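Local coordinates for protein truncated hemoglobin from geobacillus stearothermophilus (Geobacillus stearothermophilus, PDB 2BKM) that binds haem and, at its iron, oxygen, and as a truncated haemoglobin probably serves in oxygen transport or storage, at residues E21-Y24 with R25-A29; G11-E14 with T15-L19; H68-L71 with R72-L76. All coordinates share one frame; numbering follows the deposited sequence. Where two conformers were deposited one is given.

Contact 1: residues E21-Y24 with R25-A29. With ACT (acetate ion), chain E.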
loop_
_atom_site.group_PDB
_atom_site.type_symbol
_atom_site.label_atom_id
_atom_site.label_comp_id
_atom_site.label_asym_id
_atom_site.label_seq_id
_atom_site.Cartn_x
_atom_site.Cartn_y
_atom_site.Cartn_z
ATOM N N GLU A 21 0.439 -5.723 8.268
ATOM C CA GLU A 21 0.238 -5.546 9.702
ATOM C C GLU A 21 0.989 -4.300 10.192
ATOM O O GLU A 21 0.425 -3.450 10.875
ATOM C CB GLU A 21 0.738 -6.792 10.427
ATOM C CG GLU A 21 0.454 -6.738 11.920
ATOM C CD GLU A 21 1.335 -7.680 12.756
ATOM O OE1 GLU A 21 2.221 -8.397 12.210
ATOM O OE2 GLU A 21 1.136 -7.675 13.998
ATOM N N ALA A 22 2.259 -4.176 9.801
ATOM C CA ALA A 22 3.030 -3.049 10.259
ATOM C C ALA A 22 2.512 -1.731 9.688
ATOM O O ALA A 22 2.459 -0.709 10.370
ATOM C CB ALA A 22 4.492 -3.283 9.891
ATOM N N PHE A 23 2.139 -1.772 8.424
ATOM C CA PHE A 23 1.661 -0.601 7.736
ATOM C C PHE A 23 0.409 -0.005 8.419
ATOM O O PHE A 23 0.342 1.192 8.660
ATOM C CB PHE A 23 1.402 -0.942 6.271
ATOM C CG PHE A 23 0.877 0.228 5.475
ATOM C CD1 PHE A 23 -0.415 0.180 4.971
ATOM C CD2 PHE A 23 1.642 1.371 5.261
ATOM C CE1 PHE A 23 -0.916 1.239 4.238
ATOM C CE2 PHE A 23 1.144 2.446 4.533
ATOM C CZ PHE A 23 -0.131 2.384 4.019
ATOM N N TYR A 24 -0.556 -0.872 8.727
ATOM C CA TYR A 24 -1.799 -0.322 9.285
ATOM C C TYR A 24 -1.634 0.157 10.697
ATOM O O TYR A 24 -2.365 1.073 11.124
ATOM C CB TYR A 24 -3.013 -1.221 9.076
ATOM C CG TYR A 24 -3.380 -1.137 7.634
ATOM C CD1 TYR A 24 -3.133 -2.185 6.769
ATOM C CD2 TYR A 24 -3.901 0.043 7.125
ATOM C CE1 TYR A 24 -3.419 -2.066 5.419
ATOM C CE2 TYR A 24 -4.182 0.183 5.798
ATOM C CZ TYR A 24 -3.933 -0.884 4.937
ATOM O OH TYR A 24 -4.197 -0.764 3.593
ATOM N N ARG A 25 -0.659 -0.395 11.426
ATOM C CA ARG A 25 -0.369 0.220 12.723
ATOM C C ARG A 25 0.134 1.660 12.546
ATOM O O ARG A 25 -0.186 2.545 13.348
ATOM C CB ARG A 25 0.675 -0.578 13.498
ATOM C CG ARG A 25 0.161 -1.892 14.018
ATOM C CD ARG A 25 1.170 -2.435 15.043
ATOM N NE ARG A 25 2.448 -2.804 14.428
ATOM C CZ ARG A 25 2.698 -4.021 13.957
ATOM N NH1 ARG A 25 3.879 -4.306 13.414
ATOM N NH2 ARG A 25 1.754 -4.957 14.032
ATOM N N ARG A 26 0.935 1.903 11.502
ATOM C CA ARG A 26 1.431 3.242 11.247
ATOM C C ARG A 26 0.323 4.155 10.752
ATOM O O ARG A 26 0.257 5.304 11.125
ATOM C CB ARG A 26 2.572 3.208 10.227
ATOM C CG ARG A 26 3.856 2.463 10.622
ATOM C CD ARG A 26 4.380 2.707 12.020
ATOM N NE ARG A 26 5.737 2.154 12.035
ATOM C CZ ARG A 26 6.848 2.862 12.226
ATOM N NH1 ARG A 26 6.812 4.168 12.492
ATOM N NH2 ARG A 26 8.007 2.235 12.174
ATOM N N VAL A 27 -0.540 3.636 9.875
ATOM C CA VAL A 27 -1.629 4.423 9.360
ATOM C C VAL A 27 -2.523 4.860 10.483
ATOM O O VAL A 27 -2.931 6.014 10.517
ATOM C CB VAL A 27 -2.431 3.613 8.307
ATOM C CG1 VAL A 27 -3.724 4.331 7.948
ATOM C CG2 VAL A 27 -1.572 3.385 7.037
ATOM N N ALA A 28 -2.804 3.947 11.404
ATOM C CA ALA A 28 -3.723 4.277 12.498
ATOM C C ALA A 28 -3.180 5.442 13.309
ATOM O O ALA A 28 -3.971 6.206 13.876
ATOM C CB ALA A 28 -3.953 3.061 13.382
ATOM N N ALA A 29 -1.859 5.572 13.359
ATOM C CA ALA A 29 -1.178 6.573 14.192
ATOM C C ALA A 29 -0.897 7.860 13.414
ATOM O O ALA A 29 -0.441 8.863 13.972
ATOM C CB ALA A 29 0.114 6.006 14.740
HETATM C C ACT E . -4.937 1.525 1.919
HETATM O O ACT E . -4.014 1.412 2.721
HETATM O OXT ACT E . -4.753 2.318 1.016
HETATM C CH3 ACT E . -6.184 0.731 2.026
HETATM O O HOH W 1 4.288 -6.766 11.134
HETATM O O HOH W 2 3.870 -0.625 12.792
#

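Contact 2: residues G11-E14 with T15-L19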
loop_
_atom_site.group_PDB
_atom_site.type_symbol
_atom_site.label_atom_id
_atom_site.label_comp_id
_atom_site.label_asym_id
_atom_site.label_seq_id
_atom_site.Cartn_x
_atom_site.Cartn_y
_atom_site.Cartn_z
ATOM N N GLY A 11 9.733 -12.160 -0.877
ATOM C CA GLY A 11 9.429 -13.193 0.119
ATOM C C GLY A 11 7.973 -13.611 0.219
ATOM O O GLY A 11 7.576 -14.320 1.171
ATOM N N GLY A 12 7.162 -13.199 -0.755
ATOM C CA GLY A 12 5.819 -13.697 -0.910
ATOM C C GLY A 12 4.883 -13.411 0.243
ATOM O O GLY A 12 4.948 -12.358 0.878
ATOM N N GLU A 13 4.012 -14.391 0.518
ATOM C CA GLU A 13 2.923 -14.246 1.455
ATOM C C GLU A 13 3.372 -13.701 2.805
ATOM O O GLU A 13 2.725 -12.809 3.380
ATOM C CB GLU A 13 2.205 -15.592 1.605
ATOM C CG GLU A 13 0.843 -15.492 2.239
ATOM C CD GLU A 13 0.889 -15.277 3.729
ATOM O OE1 GLU A 13 -0.057 -14.672 4.293
ATOM O OE2 GLU A 13 1.875 -15.728 4.357
ATOM N N GLU A 14 4.450 -14.264 3.322
ATOM C CA GLU A 14 4.847 -13.969 4.679
ATOM C C GLU A 14 5.286 -12.519 4.778
ATOM O O GLU A 14 5.006 -11.831 5.748
ATOM C CB GLU A 14 5.984 -14.885 5.127
ATOM C CG GLU A 14 5.552 -16.332 5.231
ATOM C CD GLU A 14 6.301 -17.095 6.282
ATOM O OE1 GLU A 14 6.530 -18.303 6.053
ATOM O OE2 GLU A 14 6.641 -16.506 7.337
ATOM N N THR A 15 5.978 -12.056 3.757
ATOM C CA THR A 15 6.395 -10.654 3.765
ATOM C C THR A 15 5.176 -9.737 3.638
ATOM O O THR A 15 5.053 -8.734 4.341
ATOM C CB THR A 15 7.358 -10.393 2.619
ATOM O OG1 THR A 15 8.509 -11.201 2.839
ATOM C CG2 THR A 15 7.816 -8.945 2.603
ATOM N N VAL A 16 4.277 -10.069 2.727
ATOM C CA VAL A 16 3.111 -9.215 2.562
ATOM C C VAL A 16 2.324 -9.131 3.840
ATOM O O VAL A 16 1.893 -8.055 4.220
ATOM C CB VAL A 16 2.227 -9.660 1.381
ATOM C CG1 VAL A 16 0.926 -8.841 1.292
ATOM C CG2 VAL A 16 3.018 -9.572 0.079
ATOM N N ALA A 17 2.139 -10.272 4.509
ATOM C CA ALA A 17 1.385 -10.266 5.756
ATOM C C ALA A 17 2.020 -9.366 6.802
ATOM O O ALA A 17 1.322 -8.594 7.466
ATOM C CB ALA A 17 1.302 -11.682 6.306
ATOM N N LYS A 18 3.329 -9.519 6.992
ATOM C CA LYS A 18 4.007 -8.757 7.987
ATOM C C LYS A 18 3.939 -7.280 7.646
ATOM O O LYS A 18 3.734 -6.454 8.493
ATOM C CB LYS A 18 5.480 -9.171 8.025
ATOM C CG LYS A 18 5.739 -10.416 8.805
ATOM C CD LYS A 18 7.193 -10.763 8.644
ATOM C CE LYS A 18 7.660 -11.675 9.749
ATOM N NZ LYS A 18 9.136 -11.726 9.686
ATOM N N LEU A 19 4.140 -6.995 6.366
ATOM C CA LEU A 19 4.167 -5.617 5.896
ATOM C C LEU A 19 2.836 -4.923 6.143
ATOM O O LEU A 19 2.795 -3.796 6.650
ATOM C CB LEU A 19 4.502 -5.582 4.401
ATOM C CG LEU A 19 4.602 -4.152 3.847
ATOM C CD1 LEU A 19 5.689 -3.361 4.561
ATOM C CD2 LEU A 19 4.900 -4.271 2.357
#

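Contact 3: residues H68-L71 with R72-L76. With HEM (protoporphyrin IX containing Fe), chain D.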
loop_
_atom_site.group_PDB
_atom_site.type_symbol
_atom_site.label_atom_id
_atom_site.label_comp_id
_atom_site.label_asym_id
_atom_site.label_seq_id
_atom_site.Cartn_x
_atom_site.Cartn_y
_atom_site.Cartn_z
ATOM N N HIS A 68 -12.298 -5.957 -10.091
ATOM C CA HIS A 68 -11.109 -5.218 -10.540
ATOM C C HIS A 68 -10.739 -4.134 -9.527
ATOM O O HIS A 68 -11.607 -3.511 -8.925
ATOM C CB HIS A 68 -11.330 -4.636 -11.930
ATOM C CG HIS A 68 -11.299 -5.669 -13.027
ATOM N ND1 HIS A 68 -10.774 -6.934 -12.852
ATOM C CD2 HIS A 68 -11.705 -5.609 -14.319
ATOM C CE1 HIS A 68 -10.881 -7.615 -13.980
ATOM N NE2 HIS A 68 -11.440 -6.832 -14.889
ATOM N N PRO A 69 -9.432 -3.958 -9.277
ATOM C CA PRO A 69 -9.010 -2.929 -8.327
ATOM C C PRO A 69 -9.546 -1.528 -8.623
ATOM O O PRO A 69 -9.981 -0.852 -7.698
ATOM C CB PRO A 69 -7.490 -2.974 -8.443
ATOM C CG PRO A 69 -7.171 -4.412 -8.863
ATOM C CD PRO A 69 -8.315 -4.761 -9.787
ATOM N N MET A 70 -9.528 -1.115 -9.883
ATOM C CA MET A 70 -9.925 0.249 -10.278
ATOM C C MET A 70 -9.569 1.222 -9.153
ATOM O O MET A 70 -10.414 1.988 -8.642
ATOM C CB MET A 70 -11.412 0.327 -10.635
ATOM C CG MET A 70 -12.363 -0.081 -9.561
ATOM S SD MET A 70 -14.070 0.100 -10.143
ATOM C CE MET A 70 -14.933 0.299 -8.574
ATOM N N LEU A 71 -8.302 1.191 -8.768
ATOM C CA LEU A 71 -7.918 1.805 -7.516
ATOM C C LEU A 71 -8.129 3.291 -7.569
ATOM O O LEU A 71 -8.606 3.868 -6.620
ATOM C CB LEU A 71 -6.457 1.540 -7.201
ATOM C CG LEU A 71 -6.036 0.251 -6.508
ATOM C CD1 LEU A 71 -4.600 0.526 -6.078
ATOM C CD2 LEU A 71 -6.887 -0.143 -5.343
ATOM N N ARG A 72 -7.778 3.935 -8.676
ATOM C CA ARG A 72 -7.950 5.378 -8.695
ATOM C C ARG A 72 -9.417 5.725 -8.460
ATOM O O ARG A 72 -9.731 6.634 -7.671
ATOM C CB ARG A 72 -7.472 6.013 -9.981
ATOM C CG ARG A 72 -7.610 7.541 -9.880
ATOM C CD ARG A 72 -7.071 8.239 -11.046
ATOM N NE ARG A 72 -7.672 9.578 -11.065
ATOM C CZ ARG A 72 -7.252 10.631 -10.361
ATOM N NH1 ARG A 72 -7.913 11.793 -10.467
ATOM N NH2 ARG A 72 -6.168 10.564 -9.578
ATOM N N ALA A 73 -10.310 5.007 -9.137
ATOM C CA ALA A 73 -11.733 5.272 -8.974
ATOM C C ALA A 73 -12.188 5.068 -7.552
ATOM O O ALA A 73 -12.977 5.848 -7.036
ATOM C CB ALA A 73 -12.531 4.391 -9.910
ATOM N N ARG A 74 -11.717 4.007 -6.902
ATOM C CA ARG A 74 -12.118 3.748 -5.548
ATOM C C ARG A 74 -11.630 4.838 -4.616
ATOM O O ARG A 74 -12.219 5.039 -3.562
ATOM C CB ARG A 74 -11.566 2.395 -5.107
ATOM C CG ARG A 74 -12.138 1.220 -5.885
ATOM C CD ARG A 74 -11.735 -0.094 -5.220
ATOM N NE ARG A 74 -12.078 -1.272 -6.034
ATOM C CZ ARG A 74 -13.152 -2.038 -5.844
ATOM N NH1 ARG A 74 -14.012 -1.773 -4.860
ATOM N NH2 ARG A 74 -13.334 -3.092 -6.629
ATOM N N HIS A 75 -10.515 5.463 -4.978
ATOM C CA HIS A 75 -9.930 6.486 -4.134
ATOM C C HIS A 75 -10.504 7.858 -4.359
ATOM O O HIS A 75 -10.222 8.756 -3.574
ATOM C CB HIS A 75 -8.412 6.487 -4.268
ATOM C CG HIS A 75 -7.755 5.354 -3.529
ATOM N ND1 HIS A 75 -7.706 4.081 -4.046
ATOM C CD2 HIS A 75 -7.108 5.309 -2.343
ATOM C CE1 HIS A 75 -7.053 3.291 -3.205
ATOM N NE2 HIS A 75 -6.711 4.001 -2.153
ATOM N N LEU A 76 -11.329 8.000 -5.406
ATOM C CA LEU A 76 -12.016 9.280 -5.613
ATOM C C LEU A 76 -12.984 9.604 -4.481
ATOM O O LEU A 76 -13.392 10.748 -4.324
ATOM C CB LEU A 76 -12.775 9.265 -6.941
ATOM C CG LEU A 76 -11.836 9.218 -8.133
ATOM C CD1 LEU A 76 -12.660 8.935 -9.451
ATOM C CD2 LEU A 76 -10.940 10.403 -8.267
HETATM C CHA HEM D . -8.709 1.799 0.185
HETATM C CHB HEM D . -6.549 5.916 1.430
HETATM C CHC HEM D . -2.979 4.859 -1.673
HETATM C CHD HEM D . -4.659 0.379 -2.054
HETATM C C1A HEM D . -8.380 2.976 0.795
HETATM C C2A HEM D . -9.224 3.626 1.774
HETATM C C3A HEM D . -8.624 4.764 2.116
HETATM C C4A HEM D . -7.401 4.865 1.363
HETATM C CMA HEM D . -9.135 5.789 3.146
HETATM C CAA HEM D . -10.547 3.068 2.326
HETATM C CBA HEM D . -10.250 1.881 3.223
HETATM C CGA HEM D . -11.471 1.039 3.537
HETATM O O1A HEM D . -12.639 1.409 3.180
HETATM O O2A HEM D . -11.293 -0.055 4.131
HETATM C C1B HEM D . -5.428 5.995 0.658
HETATM C C2B HEM D . -4.545 7.142 0.588
HETATM C C3B HEM D . -3.589 6.853 -0.289
HETATM C C4B HEM D . -3.784 5.521 -0.810
HETATM C CMB HEM D . -4.674 8.442 1.409
HETATM C CAB HEM D . -2.440 7.775 -0.663
HETATM C CBB HEM D . -1.891 7.784 -1.885
HETATM C C1C HEM D . -3.067 3.519 -1.982
HETATM C C2C HEM D . -2.055 2.738 -2.652
HETATM C C3C HEM D . -2.567 1.504 -2.742
HETATM C C4C HEM D . -3.872 1.484 -2.131
HETATM C CMC HEM D . -0.670 3.241 -3.156
HETATM C CAC HEM D . -1.931 0.227 -3.314
HETATM C CBC HEM D . -0.783 0.170 -3.974
HETATM C C1D HEM D . -5.910 0.373 -1.522
HETATM C C2D HEM D . -6.801 -0.758 -1.598
HETATM C C3D HEM D . -8.046 -0.307 -0.923
HETATM C C4D HEM D . -7.814 1.062 -0.535
HETATM C CMD HEM D . -6.499 -2.134 -2.208
HETATM C CAD HEM D . -9.306 -1.126 -0.721
HETATM C CBD HEM D . -10.314 -0.782 -1.826
HETATM C CGD HEM D . -11.590 -1.512 -1.479
HETATM O O1D HEM D . -12.384 -1.029 -0.605
HETATM O O2D HEM D . -11.759 -2.626 -2.045
HETATM N NA HEM D . -7.277 3.771 0.570
HETATM N NB HEM D . -4.924 5.047 -0.210
HETATM N NC HEM D . -4.142 2.727 -1.658
HETATM N ND HEM D . -6.543 1.421 -0.882
HETATM FE FE HEM D . -5.731 3.244 -0.564
#

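Contact 1: residues E21-Y24 with R25-A29
Phe23 lies beneath one methyl of Val27, four residues further along helix 12-29: Val27 CG2 sits over one face of the ring, 3.6 Å from its centroid and 19° off the normal, a CH-pi contact. With CG opposite the backbone N (chi1 179°), the phenyl ring turns along the helix toward Val27, while its neighbour Trp88 meets it edge-to-face. Were Phe23 replaced by alanine, Val27 CG2 would probably lose the face it rests on and Trp88 its ring partner, opening a gap between this helix and helix 82-98. Tyr24 runs alongside Val27, its CD2 4.0 Å from Val27 CB, and carries its hydroxyl toward the ligand pocket at the haem. There Tyr24 OH donates a hydrogen bond, at a doubtfully short 2.4 Å, to O of a bound acetate that Trp88 NE1 also holds; the acetate, probably from the crystallisation liquor, marks the ligand site. On the exposed side, Glu21 OE2 forms a salt bridge with Arg25 NH2 at 2.8 Å, the carboxylate and guanidinium planes 83° apart. A bend at chi3 lays the guanidinium back over Ala22 CA, 3.5 Å from Arg25 NH1, where a small residue leaves room; NH1 forms its own salt bridge with Glu98. The whole is an amphipathic globin helix, with i to i+4 pairs on both flanks and its tyrosine lining the distal ligand pocket.

Contact 2: residues G11-E14 with T15-L19
Gly11 meets Thr15 at the turn that leads into helix 12-29, its CA 3.5 Å from Thr15 OG1. Gly11 closes the preceding helix in a Schellman motif with a positive phi of 108°; a CB there would clash with the threonine oxygen and press on the preceding carbonyl, so glycine suits the place. Thr15 sets OG1 beside its own backbone N (chi1 -62°), which turns the hydroxyl back toward this turn, where it hydrogen-bonds to Ile10 O. Gly12, again with positive phi, brings the chain round into the new helix, and its carbonyl accepts from Val16 N at 3.0 Å in a nearly straight bond (169°). Val16 CG2 packs beside that same oxygen, 3.5 Å away, and the side chain also packs on Leu52 and Thr53 of helix 42-55. Glu13 O receives Ala17 N at 2.8 Å. In the conformer modelled here its side chain bends at chi2, bringing OE1 within 3.9 Å of Ala17 CB, but its main polar partner is Lys49, with which OE1 forms a salt bridge. Glu14 O takes Lys18 N at 3.1 Å, and Lys18 CG passes 3.4 Å from the same carbonyl. Glu14 OE2 and Lys18 NZ stay 5.9 Å apart, too far for a salt bridge, though their opposite charges probably attract weakly. The chemistry is therefore chiefly that of the backbone: two glycines make the turn, a threonine hydroxyl ties it to the first helical turn, and Glu13 and Glu14, in that first turn, probably interact favourably with the helix dipole.

Contact 3: residues H68-L71 with R72-L76
Arg74 and His75 each reach back by hydrogen bonds to carbonyls of segment 68-71. The arginine, extended from CG to NE, grips two of them at the edge of its guanidinium: NH2 meets His68 O at 2.9 Å, nearly straight (170°), and NE meets Pro69 O at 2.7 Å from above the carbonyl plane. Together they fix the rotation of the guanidinium, edge-on to the loop. Met70 occupies the N-cap position of helix 71-75, and its carbonyl takes Arg74 N. Leu71 O accepts twice from His75, from the backbone N and from ring ND1; the latter bond, 2.7 Å, lies near the imidazole plane though out of the carbonyl plane. It fixes the rotation of the ring and is likely to make the imidazole a stronger electron donor. Metal coordination follows: His75 NE2 binds the haem iron at 2.0 Å. Electrostatics add a longer approach, Arg74 NH1 standing 3.7 Å from haem O2D, a propionate oxygen over one guanidinium face. Van der Waals packing brings Met70 CE over the opposite face, 4.0 Å from its plane, the two side chains crossing at about a right angle. In apolar contact, Leu71 CD2 touches haem CMD at 3.7 Å, and the Leu71 side chain also packs on Phe51 and Thr116. The arrangement is that of the globin proximal site, the short F helix presenting its histidine to iron.

Contacts 1 and 2 follow one another on helix 12-29, whereas contact 3 belongs to helix 71-75 and the loop before it, with its centre about 21 and 23 Å from theirs. All three are partly buried. Contact 2 lies at the helix start, where glycines and main-chain bonds dominate and charged ends look outward or to helix 42-55. Contact 1, further along, splits into a salt-bridged outer flank and an aromatic inner flank, Phe23 against helix 82-98 and Tyr24 against helix 42-55. Contact 3 combines side-chain bonds to carbonyls with ligation of the iron. Contacts 1 and 3 both contribute to the oxygen pocket, through Tyr24 and the iron-bound His75; contact 2 stands apart from it.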